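Local atomic coordinates of chitooligosaccharide oxidase (Gibberella zeae, PDB entry 6Y0R), a protein that oxidises the C1 hydroxyl of chitooligosaccharides to the corresponding lactones with a bicovalently bound FAD, passing the electrons to molecular oxygen to give hydrogen peroxide. Residues A[68-73]-A[218-223]; A[75-80]-A[85-90]; A[186-189]-A[193-196]. All blocks are in the same frame, centred on the assembly; numbering follows the deposited sequence.

Contact 1 of 3, residues A[68-73]-A[218-223]. With FAD (flavin-adenine dinucleotide), chain B.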
loop_
_atom_site.group_PDB
_atom_site.type_symbol
_atom_site.label_atom_id
_atom_site.label_comp_id
_atom_site.label_asym_id
_atom_site.label_seq_id
_atom_site.Cartn_x
_atom_site.Cartn_y
_atom_site.Cartn_z
ATOM N N THR A 68 1.461 20.651 13.260
ATOM C CA THR A 68 2.436 21.130 12.239
ATOM C C THR A 68 3.887 20.907 12.656
ATOM O O THR A 68 4.766 21.123 11.792
ATOM C CB THR A 68 2.184 22.608 11.940
ATOM O OG1 THR A 68 2.570 23.342 13.107
ATOM C CG2 THR A 68 0.735 22.888 11.631
ATOM N N THR A 69 4.172 20.473 13.895
ATOM C CA THR A 69 5.540 20.208 14.381
ATOM C C THR A 69 5.611 18.865 15.107
ATOM O O THR A 69 4.573 18.436 15.634
ATOM C CB THR A 69 5.979 21.287 15.382
ATOM O OG1 THR A 69 5.222 21.137 16.582
ATOM C CG2 THR A 69 5.743 22.679 14.853
ATOM N N VAL A 70 6.794 18.285 15.157
ATOM C CA VAL A 70 7.066 17.043 15.928
ATOM C C VAL A 70 6.709 17.292 17.405
ATOM O O VAL A 70 6.069 16.409 18.030
ATOM C CB VAL A 70 8.499 16.547 15.687
ATOM C CG1 VAL A 70 8.893 15.400 16.607
ATOM C CG2 VAL A 70 8.675 16.135 14.233
ATOM N N ALA A 71 7.017 18.473 17.957
ATOM C CA ALA A 71 6.670 18.799 19.364
ATOM C C ALA A 71 5.160 18.668 19.584
ATOM O O ALA A 71 4.765 18.155 20.661
ATOM C CB ALA A 71 7.152 20.204 19.727
ATOM N N GLN A 72 4.319 19.073 18.620
ATOM C CA GLN A 72 2.847 18.946 18.723
ATOM C C GLN A 72 2.417 17.463 18.630
ATOM O O GLN A 72 1.425 17.107 19.282
ATOM C CB GLN A 72 2.168 19.797 17.674
ATOM C CG GLN A 72 2.236 21.288 18.005
ATOM C CD GLN A 72 1.840 22.138 16.833
ATOM O OE1 GLN A 72 1.474 21.636 15.776
ATOM N NE2 GLN A 72 1.873 23.453 17.029
ATOM N N VAL A 73 3.111 16.662 17.826
ATOM C CA VAL A 73 2.838 15.183 17.759
ATOM C C VAL A 73 3.152 14.580 19.145
ATOM O O VAL A 73 2.280 13.823 19.668
ATOM C CB VAL A 73 3.617 14.484 16.632
ATOM C CG1 VAL A 73 3.328 12.977 16.602
ATOM C CG2 VAL A 73 3.307 15.073 15.264
ATOM N N VAL A 218 3.889 7.182 16.366
ATOM C CA VAL A 218 3.660 8.038 15.167
ATOM C C VAL A 218 5.003 8.232 14.476
ATOM O O VAL A 218 5.923 8.848 15.032
ATOM C CB VAL A 218 2.997 9.374 15.499
ATOM C CG1 VAL A 218 2.731 10.133 14.198
ATOM C CG2 VAL A 218 1.720 9.260 16.314
ATOM N N VAL A 219 5.126 7.757 13.240
ATOM C CA VAL A 219 6.331 8.039 12.430
ATOM C C VAL A 219 6.194 9.500 12.015
ATOM O O VAL A 219 5.105 9.896 11.587
ATOM C CB VAL A 219 6.475 7.064 11.249
ATOM C CG1 VAL A 219 7.654 7.450 10.359
ATOM C CG2 VAL A 219 6.635 5.639 11.778
ATOM N N VAL A 220 7.225 10.321 12.230
ATOM C CA VAL A 220 7.116 11.780 11.888
ATOM C C VAL A 220 8.165 12.157 10.836
ATOM O O VAL A 220 8.034 13.266 10.305
ATOM C CB VAL A 220 7.271 12.681 13.130
ATOM C CG1 VAL A 220 6.084 12.544 14.042
ATOM C CG2 VAL A 220 8.556 12.375 13.872
ATOM N N GLU A 221 9.116 11.293 10.547
ATOM C CA GLU A 221 10.114 11.450 9.456
ATOM C C GLU A 221 10.576 10.079 8.980
ATOM O O GLU A 221 10.865 9.165 9.788
ATOM C CB GLU A 221 11.317 12.278 9.918
ATOM C CG GLU A 221 12.175 12.775 8.760
ATOM C CD GLU A 221 13.441 13.509 9.192
ATOM O OE1 GLU A 221 13.389 14.747 9.262
ATOM O OE2 GLU A 221 14.481 12.832 9.452
ATOM N N LEU A 222 10.736 9.958 7.678
ATOM C CA LEU A 222 11.301 8.785 7.024
ATOM C C LEU A 222 12.495 9.253 6.220
ATOM O O LEU A 222 12.358 10.280 5.536
ATOM C CB LEU A 222 10.263 8.159 6.086
ATOM C CG LEU A 222 9.061 7.580 6.824
ATOM C CD1 LEU A 222 7.913 7.311 5.878
ATOM C CD2 LEU A 222 9.501 6.308 7.526
ATOM N N GLU A 223 13.585 8.513 6.296
ATOM C CA GLU A 223 14.784 8.819 5.488
ATOM C C GLU A 223 14.975 7.685 4.498
ATOM O O GLU A 223 14.907 6.522 4.876
ATOM C CB GLU A 223 16.014 9.003 6.375
ATOM C CG GLU A 223 17.234 9.437 5.570
ATOM C CD GLU A 223 18.396 9.978 6.384
ATOM O OE1 GLU A 223 18.511 9.603 7.597
ATOM O OE2 GLU A 223 19.172 10.782 5.799
HETATM P PA FAD B . -3.755 6.151 6.034
HETATM O O1A FAD B . -5.166 5.721 6.014
HETATM O O2A FAD B . -3.403 7.517 6.470
HETATM O O5B FAD B . -2.878 5.141 6.898
HETATM C C5B FAD B . -2.762 3.758 6.565
HETATM C C4B FAD B . -2.295 2.984 7.784
HETATM O O4B FAD B . -0.968 3.432 8.161
HETATM C C3B FAD B . -3.122 3.135 9.078
HETATM O O3B FAD B . -2.983 1.976 9.910
HETATM C C2B FAD B . -2.454 4.325 9.751
HETATM O O2B FAD B . -2.715 4.440 11.152
HETATM C C1B FAD B . -1.008 4.049 9.442
HETATM N N9A FAD B . -0.156 5.228 9.410
HETATM C C8A FAD B . -0.208 6.236 8.484
HETATM N N7A FAD B . 0.693 7.183 8.714
HETATM C C5A FAD B . 1.356 6.761 9.861
HETATM C C6A FAD B . 2.404 7.327 10.612
HETATM N N6A FAD B . 2.992 8.469 10.246
HETATM N N1A FAD B . 2.825 6.677 11.732
HETATM C C2A FAD B . 2.183 5.539 12.064
HETATM N N3A FAD B . 1.202 4.899 11.420
HETATM C C4A FAD B . 0.821 5.567 10.314
HETATM N N1 FAD B . -0.682 0.578 -2.656
HETATM C C2 FAD B . 0.392 0.122 -3.317
HETATM O O2 FAD B . 1.265 -0.609 -2.723
HETATM N N3 FAD B . 0.576 0.471 -4.625
HETATM C C4 FAD B . -0.300 1.277 -5.334
HETATM O O4 FAD B . -0.068 1.570 -6.519
HETATM C C4X FAD B . -1.436 1.780 -4.656
HETATM N N5 FAD B . -2.270 2.606 -5.292
HETATM C C5X FAD B . -3.286 3.180 -4.560
HETATM C C6 FAD B . -4.145 4.122 -5.189
HETATM C C7 FAD B . -5.191 4.705 -4.494
HETATM C C7M FAD B . -6.121 5.687 -5.179
HETATM C C8 FAD B . -5.376 4.398 -3.083
HETATM C C8M FAD B . -6.418 5.082 -2.220
HETATM C C9 FAD B . -4.540 3.429 -2.491
HETATM C C9A FAD B . -3.505 2.814 -3.209
HETATM N N10 FAD B . -2.653 1.883 -2.588
HETATM C C10 FAD B . -1.559 1.356 -3.283
HETATM C "C1'" FAD B . -2.857 1.453 -1.202
HETATM C "C2'" FAD B . -2.035 2.301 -0.229
HETATM O "O2'" FAD B . -0.659 1.917 -0.262
HETATM C "C3'" FAD B . -2.601 2.099 1.152
HETATM O "O3'" FAD B . -3.975 2.546 1.090
HETATM C "C4'" FAD B . -1.786 2.889 2.179
HETATM O "O4'" FAD B . -1.851 2.284 3.483
HETATM C "C5'" FAD B . -2.296 4.300 2.235
HETATM O "O5'" FAD B . -1.436 5.129 3.039
HETATM P P FAD B . -2.042 6.485 3.591
HETATM O O1P FAD B . -0.990 7.182 4.373
HETATM O O2P FAD B . -2.735 7.257 2.529
HETATM O O3P FAD B . -3.238 5.918 4.526
#

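Contact 2 of 3, residues A[75-80]-A[85-90]. With FAD (flavin-adenine dinucleotide), chain B.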
loop_
_atom_site.group_PDB
_atom_site.type_symbol
_atom_site.label_atom_id
_atom_site.label_comp_id
_atom_site.label_asym_id
_atom_site.label_seq_id
_atom_site.Cartn_x
_atom_site.Cartn_y
_atom_site.Cartn_z
ATOM N N ALA A 75 3.199 16.033 22.133
ATOM C CA ALA A 75 2.167 16.491 23.098
ATOM C C ALA A 75 0.855 15.738 22.860
ATOM O O ALA A 75 0.177 15.332 23.826
ATOM C CB ALA A 75 1.968 17.989 23.009
ATOM N N ALA A 76 0.491 15.521 21.600
ATOM C CA ALA A 76 -0.780 14.858 21.283
ATOM C C ALA A 76 -0.719 13.407 21.779
ATOM O O ALA A 76 -1.709 12.960 22.390
ATOM C CB ALA A 76 -1.093 14.935 19.810
ATOM N N VAL A 77 0.373 12.715 21.515
ATOM C CA VAL A 77 0.547 11.312 21.972
ATOM C C VAL A 77 0.497 11.310 23.507
ATOM O O VAL A 77 -0.222 10.481 24.067
ATOM C CB VAL A 77 1.824 10.679 21.422
ATOM C CG1 VAL A 77 2.123 9.335 22.058
ATOM C CG2 VAL A 77 1.734 10.544 19.899
ATOM N N GLU A 78 1.172 12.254 24.157
ATOM C CA GLU A 78 1.213 12.262 25.652
ATOM C C GLU A 78 -0.210 12.391 26.179
ATOM O O GLU A 78 -0.566 11.683 27.169
ATOM C CB GLU A 78 2.116 13.376 26.191
ATOM C CG GLU A 78 3.577 13.008 26.118
ATOM C CD GLU A 78 4.584 14.148 26.084
ATOM O OE1 GLU A 78 4.184 15.336 26.195
ATOM O OE2 GLU A 78 5.753 13.839 25.891
ATOM N N CYS A 79 -1.009 13.247 25.555
ATOM C CA CYS A 79 -2.431 13.474 25.910
ATOM C C CYS A 79 -3.246 12.189 25.761
ATOM O O CYS A 79 -4.047 11.877 26.658
ATOM C CB CYS A 79 -3.066 14.583 25.088
ATOM S SG CYS A 79 -2.619 16.230 25.688
ATOM N N GLY A 80 -3.121 11.495 24.633
ATOM C CA GLY A 80 -3.786 10.192 24.461
ATOM C C GLY A 80 -3.366 9.170 25.511
ATOM O O GLY A 80 -4.257 8.519 26.100
ATOM N N VAL A 85 -6.635 6.636 25.812
ATOM C CA VAL A 85 -7.419 6.566 24.538
ATOM C C VAL A 85 -6.511 5.975 23.445
ATOM O O VAL A 85 -5.333 6.335 23.361
ATOM C CB VAL A 85 -8.062 7.892 24.101
ATOM C CG1 VAL A 85 -8.803 8.558 25.260
ATOM C CG2 VAL A 85 -7.060 8.842 23.484
ATOM N N ALA A 86 -7.076 5.082 22.646
ATOM C CA ALA A 86 -6.400 4.508 21.462
ATOM C C ALA A 86 -6.027 5.672 20.546
ATOM O O ALA A 86 -6.809 6.609 20.420
ATOM C CB ALA A 86 -7.274 3.484 20.773
ATOM N N ILE A 87 -4.873 5.545 19.920
ATOM C CA ILE A 87 -4.263 6.600 19.076
ATOM C C ILE A 87 -4.035 5.976 17.700
ATOM O O ILE A 87 -3.433 4.910 17.656
ATOM C CB ILE A 87 -2.950 7.124 19.657
ATOM C CG1 ILE A 87 -3.137 7.593 21.115
ATOM C CG2 ILE A 87 -2.383 8.225 18.755
ATOM C CD1 ILE A 87 -1.868 7.846 21.812
ATOM N N SER A 88 -4.405 6.717 16.665
ATOM C CA SER A 88 -4.206 6.329 15.248
ATOM C C SER A 88 -3.663 7.539 14.504
ATOM O O SER A 88 -4.255 8.644 14.645
ATOM C CB SER A 88 -5.488 5.866 14.641
ATOM O OG SER A 88 -5.943 4.662 15.255
ATOM N N ALA A 89 -2.593 7.341 13.765
ATOM C CA ALA A 89 -2.048 8.382 12.874
ATOM C C ALA A 89 -2.701 8.215 11.497
ATOM O O ALA A 89 -2.817 7.066 11.020
ATOM C CB ALA A 89 -0.566 8.314 12.769
ATOM N N LYS A 90 -3.033 9.337 10.862
ATOM C CA LYS A 90 -3.582 9.358 9.479
ATOM C C LYS A 90 -2.648 10.264 8.664
ATOM O O LYS A 90 -2.558 11.476 8.982
ATOM C CB LYS A 90 -5.057 9.751 9.439
ATOM C CG LYS A 90 -5.710 9.674 8.067
ATOM C CD LYS A 90 -7.203 9.539 8.100
ATOM C CE LYS A 90 -7.942 10.394 7.092
ATOM N NZ LYS A 90 -7.884 11.855 7.319
HETATM P PA FAD B . -3.755 6.151 6.034
HETATM O O1A FAD B . -5.166 5.721 6.014
HETATM O O2A FAD B . -3.403 7.517 6.470
HETATM O O5B FAD B . -2.878 5.141 6.898
HETATM C C5B FAD B . -2.762 3.758 6.565
HETATM C C4B FAD B . -2.295 2.984 7.784
HETATM O O4B FAD B . -0.968 3.432 8.161
HETATM C C3B FAD B . -3.122 3.135 9.078
HETATM O O3B FAD B . -2.983 1.976 9.910
HETATM C C2B FAD B . -2.454 4.325 9.751
HETATM O O2B FAD B . -2.715 4.440 11.152
HETATM C C1B FAD B . -1.008 4.049 9.442
HETATM N N9A FAD B . -0.156 5.228 9.410
HETATM C C8A FAD B . -0.208 6.236 8.484
HETATM N N7A FAD B . 0.693 7.183 8.714
HETATM C C5A FAD B . 1.356 6.761 9.861
HETATM C C6A FAD B . 2.404 7.327 10.612
HETATM N N6A FAD B . 2.992 8.469 10.246
HETATM N N1A FAD B . 2.825 6.677 11.732
HETATM C C2A FAD B . 2.183 5.539 12.064
HETATM N N3A FAD B . 1.202 4.899 11.420
HETATM C C4A FAD B . 0.821 5.567 10.314
HETATM N N1 FAD B . -0.682 0.578 -2.656
HETATM C C2 FAD B . 0.392 0.122 -3.317
HETATM O O2 FAD B . 1.265 -0.609 -2.723
HETATM N N3 FAD B . 0.576 0.471 -4.625
HETATM C C4 FAD B . -0.300 1.277 -5.334
HETATM O O4 FAD B . -0.068 1.570 -6.519
HETATM C C4X FAD B . -1.436 1.780 -4.656
HETATM N N5 FAD B . -2.270 2.606 -5.292
HETATM C C5X FAD B . -3.286 3.180 -4.560
HETATM C C6 FAD B . -4.145 4.122 -5.189
HETATM C C7 FAD B . -5.191 4.705 -4.494
HETATM C C7M FAD B . -6.121 5.687 -5.179
HETATM C C8 FAD B . -5.376 4.398 -3.083
HETATM C C8M FAD B . -6.418 5.082 -2.220
HETATM C C9 FAD B . -4.540 3.429 -2.491
HETATM C C9A FAD B . -3.505 2.814 -3.209
HETATM N N10 FAD B . -2.653 1.883 -2.588
HETATM C C10 FAD B . -1.559 1.356 -3.283
HETATM C "C1'" FAD B . -2.857 1.453 -1.202
HETATM C "C2'" FAD B . -2.035 2.301 -0.229
HETATM O "O2'" FAD B . -0.659 1.917 -0.262
HETATM C "C3'" FAD B . -2.601 2.099 1.152
HETATM O "O3'" FAD B . -3.975 2.546 1.090
HETATM C "C4'" FAD B . -1.786 2.889 2.179
HETATM O "O4'" FAD B . -1.851 2.284 3.483
HETATM C "C5'" FAD B . -2.296 4.300 2.235
HETATM O "O5'" FAD B . -1.436 5.129 3.039
HETATM P P FAD B . -2.042 6.485 3.591
HETATM O O1P FAD B . -0.990 7.182 4.373
HETATM O O2P FAD B . -2.735 7.257 2.529
HETATM O O3P FAD B . -3.238 5.918 4.526
#

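Contact 3 of 3, residues A[186-189]-A[193-196]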
loop_
_atom_site.group_PDB
_atom_site.type_symbol
_atom_site.label_atom_id
_atom_site.label_comp_id
_atom_site.label_asym_id
_atom_site.label_seq_id
_atom_site.Cartn_x
_atom_site.Cartn_y
_atom_site.Cartn_z
ATOM N N THR A 186 12.230 8.606 12.216
ATOM C CA THR A 186 11.991 9.259 13.504
ATOM C C THR A 186 10.584 8.894 13.945
ATOM O O THR A 186 9.616 9.104 13.171
ATOM C CB THR A 186 12.292 10.754 13.391
ATOM O OG1 THR A 186 13.628 10.856 12.890
ATOM C CG2 THR A 186 12.154 11.445 14.724
ATOM N N VAL A 187 10.450 8.423 15.193
ATOM C CA VAL A 187 9.156 7.911 15.711
ATOM C C VAL A 187 8.870 8.586 17.040
ATOM O O VAL A 187 9.805 8.637 17.888
ATOM C CB VAL A 187 9.197 6.380 15.872
ATOM C CG1 VAL A 187 7.823 5.878 16.291
ATOM C CG2 VAL A 187 9.699 5.682 14.625
ATOM N N VAL A 188 7.651 9.063 17.187
ATOM C CA VAL A 188 7.089 9.499 18.483
ATOM C C VAL A 188 6.538 8.234 19.139
ATOM O O VAL A 188 5.483 7.731 18.691
ATOM C CB VAL A 188 6.040 10.606 18.358
ATOM C CG1 VAL A 188 5.414 10.920 19.721
ATOM C CG2 VAL A 188 6.654 11.866 17.716
ATOM N N LEU A 189 7.245 7.732 20.144
ATOM C CA LEU A 189 6.785 6.516 20.860
ATOM C C LEU A 189 5.522 6.815 21.633
ATOM O O LEU A 189 5.105 7.953 21.857
ATOM C CB LEU A 189 7.882 5.954 21.762
ATOM C CG LEU A 189 9.158 5.491 21.071
ATOM C CD1 LEU A 189 10.109 4.918 22.098
ATOM C CD2 LEU A 189 8.893 4.437 19.990
ATOM N N LYS A 193 8.067 10.210 23.721
ATOM C CA LYS A 193 9.526 10.292 23.488
ATOM C C LYS A 193 9.788 10.153 21.985
ATOM O O LYS A 193 9.251 9.203 21.351
ATOM C CB LYS A 193 10.299 9.237 24.282
ATOM C CG LYS A 193 11.776 9.133 23.927
ATOM C CD LYS A 193 12.641 8.380 24.918
ATOM C CE LYS A 193 13.905 9.149 25.259
ATOM N NZ LYS A 193 14.489 8.709 26.550
ATOM N N VAL A 194 10.625 11.037 21.454
ATOM C CA VAL A 194 11.040 11.046 20.031
ATOM C C VAL A 194 12.317 10.240 19.914
ATOM O O VAL A 194 13.323 10.579 20.577
ATOM C CB VAL A 194 11.225 12.486 19.534
ATOM C CG1 VAL A 194 11.650 12.516 18.069
ATOM C CG2 VAL A 194 9.969 13.285 19.748
ATOM N N VAL A 195 12.322 9.193 19.113
ATOM C CA VAL A 195 13.530 8.361 18.926
ATOM C C VAL A 195 13.885 8.292 17.438
ATOM O O VAL A 195 12.990 8.403 16.557
ATOM C CB VAL A 195 13.366 6.974 19.572
ATOM C CG1 VAL A 195 12.923 7.132 21.023
ATOM C CG2 VAL A 195 12.386 6.084 18.851
ATOM N N HIS A 196 15.152 8.088 17.181
ATOM C CA HIS A 196 15.661 7.763 15.837
ATOM C C HIS A 196 15.901 6.256 15.774
ATOM O O HIS A 196 16.335 5.668 16.795
ATOM C CB HIS A 196 16.889 8.635 15.522
ATOM C CG HIS A 196 17.434 8.362 14.168
ATOM N ND1 HIS A 196 16.853 8.883 13.023
ATOM C CD2 HIS A 196 18.441 7.575 13.758
ATOM C CE1 HIS A 196 17.519 8.461 11.972
ATOM N NE2 HIS A 196 18.495 7.653 12.386
#

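Contact 1 of 3, residues A[68-73]-A[218-223]
V218 opens the strand side of the contact by laying its CG1 branch against CG1 of V73, 3.8 Å away, the two side chains meeting at a slant. V73 sits in the first turn of helix 70-83 with CG1 anti to its backbone N (chi1 179°), which brings that methyl to both V218 and V220. Next along the strand, V219 turns its side chain away from the helix and uses its backbone for the cofactor. Its N donates to FAD N1A over 3.0 Å, and FAD N6A donates to its carbonyl O over 2.9 Å at a nearly straight 167°. This paired donor and acceptor reads the Watson-Crick edge of the adenine, so the strand has one side for the helix and one for the dinucleotide. The arrangement belongs to the PCMH-type FAD-binding domain, in which helix 70-83 lies over the sheet that receives the adenine. V220 faces the helix again and is covered more by the helix segment than V218 is. Its CG1 slides past V73 in the opposite direction, 3.8 Å from V73 CG1, while CG2 reaches V70 CG2 at the same separation with the two side chains crossed at about a right angle. With chi1 at -69°, CG2 of V220 stands between its own N and carbonyl carbon, and the two methyls are thereby split between the two helix valines. V220 and E221 together face T186 in a classic beta bulge. On the helix side, V70 follows directly on the N-cap T69, whose OG1 accepts from Q72 N at 3.0 Å; Q72 OE1 in return takes a weak bond from T69 N, completing a capping box, and a stronger one from T68 N at 2.7 Å.

Contact 2 of 3, residues A[75-80]-A[85-90]
I87 points its side chain at helix 70-83 and lays its terminal CD1 over the backbone of the helix, 3.8 Å from V77 O and 4.0 Å from G80 CA. The V77 side chain stands beside this methyl, with CG1 4.3 Å from I87 CD1, a looser approach than the one to the carbonyl. A CG1 branch beside the backbone N and an extended chi2 of 168° carry CD1 out to the helix. G80 presents a bare CA here. Two residues before I87, V85 brings CG2 to 3.7 Å from G80 CA, so two aliphatic groups close over the glycine. V85 N also donates to G80 O at 3.0 Å, the donor tilted 28° from the carbonyl plane, and this bond ties the beginning of the strand segment to the late part of the helix across a short connection. Helix 70-83 leads through that connection into strand 87-90 of the FAD-binding domain. The helix is joined on another side by the disulfide from C79 to C30, and strand 87-90 pairs in parallel with strand 108-111. Beyond I87 the strand runs away from the helix to the cofactor: A89 O accepts from the ribose hydroxyl FAD O2B at 2.6 Å, and A89 CB lies 3.8 Å from C6A of the adenine. The aliphatic CG of K90 passes 3.5 Å from FAD O2A, while its NZ forms a salt bridge with E111 and a hydrogen bond to D49 O. The lysine's charge is thus probably balanced largely within the protein, and the contact joins apolar packing on the helix to polar recognition of the ribose along one strand.

Contact 3 of 3, residues A[186-189]-A[193-196]
T186 and V194 meet on one face of a beta hairpin, strand 182-188 turning back into strand 194-197 at an angle of 154° between the short segments. Its spine is regular: the hydrogen-bonded pair V187 and V195 exchanges two bonds, V187 N to V195 O and V195 N to V187 O, both 2.9 Å long. Near the turn L189 N adds a third, reaching K193 O at 2.8 Å. The enclosed part of the contact is the side of V187 and V195, joined by L189. There L189 brings CD1 to 3.7 Å from V195 CG1, its side chain lying across that of the valine. The other branch of V195, CG2, is turned by a chi1 of -52° so that it too packs on L189, 4.0 Å from its CG. L205 of helix 203-212 touches V187, L189 and V195, so this side is covered by a helix. The opposite face has close pairs but is uneven in burial. V188 is buried against helix 70-83 and meets V194 through their CG2 methyls at 4.1 Å, whereas V194 itself is exposed. K193, at the solvent side, sends the end of its chain away from the partner strand. Strand 182-188 continues the sheet on its other edge by pairing with strand 218-228, which places the hairpin at the border of the six-stranded antiparallel sheet of the FAD-binding domain. T186 CG2 reaches diagonally to V194 CG1, 3.5 Å away, and at the end far from the turn T186 OG1 sits in the plane of the H196 ring, at its edge, 3.8 Å from ND1.

Overall arrangement
All three contacts fall within the PCMH-type FAD-binding range, on the same side of the chain's centre. Contacts 1 and 3 are closest, their centres about 8 Å apart, because strands 218-228 and 182-188 are neighbours in one antiparallel sheet. Contact 2 lies about 12 Å from contact 1 and shares helix 70-83 with it; its centre is about 13 Å from contact 3, which V77 of that helix also touches. Along the chain contact 2 closes before contact 3 opens, and both are nested inside the loop closed by contact 1. Helix 70-83 packs against both sheets, which also meet where V218 touches A89, and their strands 87-90 and 218-228 both hold the adenosine part of FAD.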